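Glycosyl hydrolase, family 31/fibronectin type III domain protein (Clostridium perfringens, PDB 4UAP) binds N-acetylgalactosamine through a family 32 carbohydrate-binding module, probably holding the family 31 glycoside hydrolase it belongs to near galacto-configured glycans. Local coordinates at residues T7-S12 / T58-E63; I72-N77 / A112-E117. All blocks are in the same frame, centred on the assembly; numbering follows the deposited sequence.

Interaction 1 of 2, residues T7-S12 / T58-E63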
# COMPACT_ATOMS: atom_id res chain seq x y z
N THR A 7 10.88 -7.21 1.17
CA THR A 7 10.31 -7.65 2.44
C THR A 7 9.30 -6.60 2.91
O THR A 7 9.59 -5.41 2.88
CB THR A 7 11.41 -7.85 3.49
OG1 THR A 7 12.30 -8.88 3.04
CG2 THR A 7 10.81 -8.27 4.82
N VAL A 8 8.11 -7.04 3.30
CA VAL A 8 7.10 -6.11 3.77
C VAL A 8 6.76 -6.40 5.23
O VAL A 8 6.68 -7.54 5.65
CB VAL A 8 5.83 -6.15 2.89
CG1 VAL A 8 5.19 -7.53 2.92
CG2 VAL A 8 4.84 -5.07 3.33
N SER A 9 6.57 -5.35 6.01
CA SER A 9 6.27 -5.51 7.42
C SER A 9 5.32 -4.42 7.87
O SER A 9 5.10 -3.44 7.16
CB SER A 9 7.55 -5.49 8.26
OG SER A 9 8.24 -4.26 8.08
N GLY A 10 4.72 -4.62 9.03
CA GLY A 10 3.74 -3.70 9.55
C GLY A 10 2.81 -4.46 10.48
O GLY A 10 3.03 -5.65 10.74
N ASP A 11 1.76 -3.80 10.96
CA ASP A 11 0.93 -4.38 12.01
C ASP A 11 -0.19 -5.25 11.44
O ASP A 11 -1.30 -4.79 11.12
CB ASP A 11 0.34 -3.29 12.90
CG ASP A 11 -0.35 -3.85 14.14
OD1 ASP A 11 -0.49 -5.09 14.25
OD2 ASP A 11 -0.79 -3.05 14.98
N SER A 12 0.09 -6.55 11.37
CA SER A 12 -0.85 -7.50 10.82
C SER A 12 -2.11 -7.65 11.68
O SER A 12 -3.12 -8.18 11.23
CB SER A 12 -0.16 -8.86 10.63
OG SER A 12 0.32 -9.36 11.87
N THR A 58 5.81 -1.05 5.67
CA THR A 58 7.25 -0.87 5.50
C THR A 58 7.81 -1.86 4.49
O THR A 58 7.57 -3.07 4.59
CB THR A 58 7.99 -1.03 6.82
OG1 THR A 58 7.52 -0.04 7.74
CG2 THR A 58 9.51 -0.89 6.63
N PHE A 59 8.56 -1.34 3.51
CA PHE A 59 9.15 -2.17 2.46
C PHE A 59 10.66 -2.04 2.50
O PHE A 59 11.20 -0.94 2.48
CB PHE A 59 8.62 -1.75 1.09
CG PHE A 59 7.12 -1.92 0.95
CD1 PHE A 59 6.26 -0.92 1.37
CD2 PHE A 59 6.59 -3.09 0.44
CE1 PHE A 59 4.88 -1.07 1.26
CE2 PHE A 59 5.20 -3.24 0.31
CZ PHE A 59 4.36 -2.22 0.74
N GLU A 60 11.34 -3.17 2.56
CA GLU A 60 12.79 -3.17 2.63
C GLU A 60 13.39 -4.03 1.53
O GLU A 60 12.82 -5.05 1.14
CB GLU A 60 13.27 -3.67 3.99
CG GLU A 60 12.88 -2.77 5.14
CD GLU A 60 13.23 -3.39 6.47
OE1 GLU A 60 12.45 -4.25 6.94
OE2 GLU A 60 14.29 -3.03 7.05
N PHE A 61 14.54 -3.59 1.04
CA PHE A 61 15.31 -4.37 0.10
C PHE A 61 16.57 -4.82 0.85
O PHE A 61 17.01 -4.13 1.77
CB PHE A 61 15.64 -3.54 -1.15
CG PHE A 61 14.55 -2.56 -1.54
CD1 PHE A 61 13.43 -2.99 -2.24
CD2 PHE A 61 14.66 -1.22 -1.21
CE1 PHE A 61 12.43 -2.08 -2.60
CE2 PHE A 61 13.67 -0.31 -1.56
CZ PHE A 61 12.55 -0.74 -2.26
N ASN A 62 17.14 -5.96 0.48
CA ASN A 62 18.32 -6.44 1.20
C ASN A 62 19.56 -5.62 0.90
O ASN A 62 20.58 -5.74 1.59
CB ASN A 62 18.58 -7.92 0.89
CG ASN A 62 18.33 -8.26 -0.56
OD1 ASN A 62 18.74 -7.53 -1.46
ND2 ASN A 62 17.64 -9.36 -0.78
N GLU A 63 19.48 -4.79 -0.13
CA GLU A 63 20.52 -3.80 -0.40
C GLU A 63 19.88 -2.62 -1.10
O GLU A 63 18.83 -2.77 -1.71
CB GLU A 63 21.65 -4.40 -1.25
CG GLU A 63 21.19 -4.95 -2.58
O HOH W 1 14.37 -7.51 1.25
O HOH W 2 5.25 -0.66 9.00
O HOH W 3 9.98 -4.68 5.90
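Val8 lays its CG2 methyl over one face of the Phe59 ring, 4.0 Å from the ring centroid and nearest to CE2. With CG2 anti to the backbone N (CG1 at chi1 61°), the methyl sits beside a phenyl group that leaves the sheet in the same direction. Val8 and Phe59 form a non-hydrogen-bonded antiparallel pair, flanked by two hydrogen-bonded ones. In the first, Thr7 N donates to Glu60 O almost straight (179°) and Glu60 N returns a bond to Thr7 O; in the second, Ser9 N reaches Thr58 O at 2.9 Å while Thr58 N bonds Ser9 O. On the face of Ser9, Thr58 and Glu60, Ser9 OG packs 3.5 Å from Thr58 CB. A water there donates to Glu60 OE1 at 2.7 Å and hydrogen-bonds with Ser9 OG, with Thr58 O also in reach. A second water ties Thr7 OG1 to Glu60 O. Further out, Leu21 and Ile25 pack on Val8, while Leu24, Ile128 and Phe147 touch Phe59. Strand 6-9 is one of the two outermost strands of its sheet. The Val8-Phe59 face is apolar and covered by loops and the beta-sandwich interior; the face of Thr7, Ser9, Thr58 and Glu60 is polar and hydrated.

Interaction 2 of 2, residues I72-N77 / A112-E117. With NGA (2-acetamido-2-deoxy-beta-D-galactopyranose), chain C.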
# COMPACT_ATOMS: atom_id res chain seq x y z
N ILE A 72 1.04 1.78 -6.60
CA ILE A 72 0.02 1.22 -5.73
C ILE A 72 -1.22 0.93 -6.57
O ILE A 72 -1.71 1.81 -7.28
CB ILE A 72 -0.33 2.20 -4.58
CG1 ILE A 72 0.94 2.56 -3.78
CG2 ILE A 72 -1.41 1.60 -3.66
CD1 ILE A 72 0.75 3.70 -2.77
N TYR A 73 -1.69 -0.31 -6.53
CA TYR A 73 -2.89 -0.70 -7.26
C TYR A 73 -4.10 -0.64 -6.33
O TYR A 73 -4.17 -1.36 -5.33
CB TYR A 73 -2.72 -2.09 -7.86
CG TYR A 73 -1.70 -2.15 -8.98
CD1 TYR A 73 -0.33 -2.25 -8.70
CD2 TYR A 73 -2.10 -2.09 -10.32
CE1 TYR A 73 0.60 -2.30 -9.73
CE2 TYR A 73 -1.17 -2.12 -11.35
CZ TYR A 73 0.17 -2.24 -11.05
OH TYR A 73 1.08 -2.29 -12.07
N ASN A 74 -5.04 0.23 -6.68
CA ASN A 74 -6.18 0.50 -5.83
C ASN A 74 -7.37 -0.39 -6.17
O ASN A 74 -7.50 -0.86 -7.30
CB ASN A 74 -6.58 1.97 -5.94
CG ASN A 74 -5.49 2.89 -5.44
OD1 ASN A 74 -5.00 2.73 -4.33
ND2 ASN A 74 -5.06 3.82 -6.29
N ARG A 75 -8.23 -0.61 -5.19
CA ARG A 75 -9.39 -1.47 -5.39
C ARG A 75 -10.42 -0.75 -6.25
O ARG A 75 -10.94 0.29 -5.86
CB ARG A 75 -10.01 -1.89 -4.06
CG ARG A 75 -11.20 -2.83 -4.25
CD ARG A 75 -11.92 -3.10 -2.95
NE ARG A 75 -13.05 -3.99 -3.15
CZ ARG A 75 -13.82 -4.44 -2.18
NH1 ARG A 75 -13.58 -4.07 -0.92
NH2 ARG A 75 -14.83 -5.25 -2.45
N MET A 76 -10.70 -1.31 -7.42
CA MET A 76 -11.63 -0.69 -8.36
C MET A 76 -12.89 -1.53 -8.54
O MET A 76 -12.86 -2.76 -8.40
CB MET A 76 -10.96 -0.46 -9.72
CG MET A 76 -9.62 0.28 -9.66
SD MET A 76 -9.68 1.90 -8.87
CE MET A 76 -10.43 2.85 -10.19
N ASN A 77 -14.00 -0.87 -8.86
CA ASN A 77 -15.22 -1.56 -9.24
C ASN A 77 -15.10 -2.02 -10.68
O ASN A 77 -14.26 -1.51 -11.42
CB ASN A 77 -16.43 -0.66 -9.08
CG ASN A 77 -16.60 -0.18 -7.66
OD1 ASN A 77 -16.53 -0.98 -6.73
ND2 ASN A 77 -16.82 1.11 -7.49
N ALA A 112 -6.95 3.84 -10.91
CA ALA A 112 -6.61 2.44 -10.69
C ALA A 112 -5.21 2.29 -10.09
O ALA A 112 -4.94 1.32 -9.39
CB ALA A 112 -6.71 1.65 -11.99
N THR A 113 -4.31 3.23 -10.38
CA THR A 113 -2.98 3.17 -9.79
C THR A 113 -2.60 4.51 -9.21
O THR A 113 -3.05 5.56 -9.69
CB THR A 113 -1.88 2.77 -10.81
OG1 THR A 113 -1.84 3.73 -11.87
CG2 THR A 113 -2.14 1.38 -11.39
N THR A 114 -1.79 4.47 -8.17
CA THR A 114 -1.21 5.65 -7.59
C THR A 114 0.29 5.48 -7.72
O THR A 114 0.86 4.55 -7.15
CB THR A 114 -1.61 5.83 -6.12
OG1 THR A 114 -3.03 6.08 -6.05
CG2 THR A 114 -0.86 7.00 -5.47
N VAL A 115 0.91 6.34 -8.51
CA VAL A 115 2.31 6.16 -8.86
C VAL A 115 3.20 7.23 -8.23
O VAL A 115 2.95 8.43 -8.40
CB VAL A 115 2.50 6.15 -10.39
CG1 VAL A 115 3.98 5.95 -10.75
CG2 VAL A 115 1.66 5.05 -11.01
N TYR A 116 4.20 6.79 -7.47
CA TYR A 116 5.24 7.67 -6.95
C TYR A 116 6.43 7.61 -7.89
O TYR A 116 7.13 6.60 -7.96
CB TYR A 116 5.67 7.26 -5.53
CG TYR A 116 4.82 7.85 -4.43
CD1 TYR A 116 3.56 7.34 -4.14
CD2 TYR A 116 5.29 8.91 -3.66
CE1 TYR A 116 2.78 7.88 -3.11
CE2 TYR A 116 4.53 9.45 -2.64
CZ TYR A 116 3.27 8.94 -2.37
OH TYR A 116 2.52 9.48 -1.35
N GLU A 117 6.64 8.69 -8.65
CA GLU A 117 7.77 8.75 -9.56
C GLU A 117 9.01 9.16 -8.78
O GLU A 117 9.03 10.24 -8.18
CB GLU A 117 7.51 9.72 -10.71
CG GLU A 117 6.37 9.32 -11.63
CD GLU A 117 6.71 8.12 -12.49
OE1 GLU A 117 7.87 7.66 -12.43
OE2 GLU A 117 5.82 7.64 -13.23
C1 NGA C . -17.60 -4.88 2.70
C2 NGA C . -16.93 -5.23 1.38
C3 NGA C . -15.63 -5.98 1.66
C4 NGA C . -14.79 -5.16 2.63
C5 NGA C . -15.57 -5.01 3.94
C6 NGA C . -14.89 -4.19 5.03
C7 NGA C . -18.13 -5.70 -0.72
C8 NGA C . -19.02 -6.68 -1.44
N2 NGA C . -17.80 -6.05 0.54
O1 NGA C . -18.56 -3.88 2.44
O3 NGA C . -15.00 -6.18 0.42
O4 NGA C . -14.56 -3.89 2.06
O5 NGA C . -16.76 -4.32 3.68
O6 NGA C . -15.78 -4.04 6.13
O7 NGA C . -17.75 -4.67 -1.28
O HOH W 4 -5.98 -1.16 -9.44
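Asn74 reaches across to Thr114 by its side-chain amide: ND2 donates to Thr114 OG1 at 3.0 Å, with the acceptor lying in the amide plane. The same ND2 also bonds Ser111 O, so two acceptors fix the rotation of this buried amide, and Thr114 OG1 stands beside the backbone N (chi1 -66°), where it can take the bond.

The backbones pair antiparallel. Ile72 N donates to Thr114 O, nearly straight at 177°, and Thr114 N to Ile72 O, both at 2.8 Å. Beyond them Asn74 N donates to Ala112 O from above the carbonyl plane, and a water donates to both Asn74 O and Ala112 O, 2.7 Å from the latter. This ladder joins strand 64-74 to strand 113-118 in one sheet of the beta-sandwich that is characteristic of family 32 carbohydrate-binding modules, in which loops at one end of the sandwich carry the sugar site.

Apolar contacts fall on both sides of the pairing. Thr113 CG2 lies 3.6 Å from CD2 and CE2 of Tyr73, approaching the ring obliquely; the phenol OH bonds Glu146. Met76 turns at chi2 (-58°), bringing SD 3.6 Å from Ala112 CA. Ile72, on the face of Thr114, packs against Met87 and Ile142.

Sugar contacts come from Arg75, whose CB leaves the backbone away from strand 113-118 and whose chain is extended from CG to NE. NH1 donates to O3 of the N-acetylgalactosamine at 2.9 Å and to O4 at 3.1 Å, and NH2 adds weak bonds to O3 and the acetamido O7. O3 therefore lies at the edge of the guanidinium, bonded by NH1 and more weakly by NH2, and the bond to O4 touches the axial hydroxyl that distinguishes galacto from gluco sugars.

Interaction 1 and interaction 2 lie on opposite sides of the chain's centre, with centres about 19 Å apart and nearest atoms about 7 Å apart, and they do not touch. Each lies within one sheet, and the two sheets differ: 7-12 with 58-63 joins the outer strand 6-9 to 55-61, whereas 72-77 with 112-117 joins 64-74 to 113-118. Along the chain they come in series, the first closing before the second opens. The link is the corner at residues 62 and 63, where strand 55-61 gives way to strand 64-74 and the chain passes between sheets. Interaction 2 continues into the sugar pocket, while interaction 1 belongs to the framework of the other sheet.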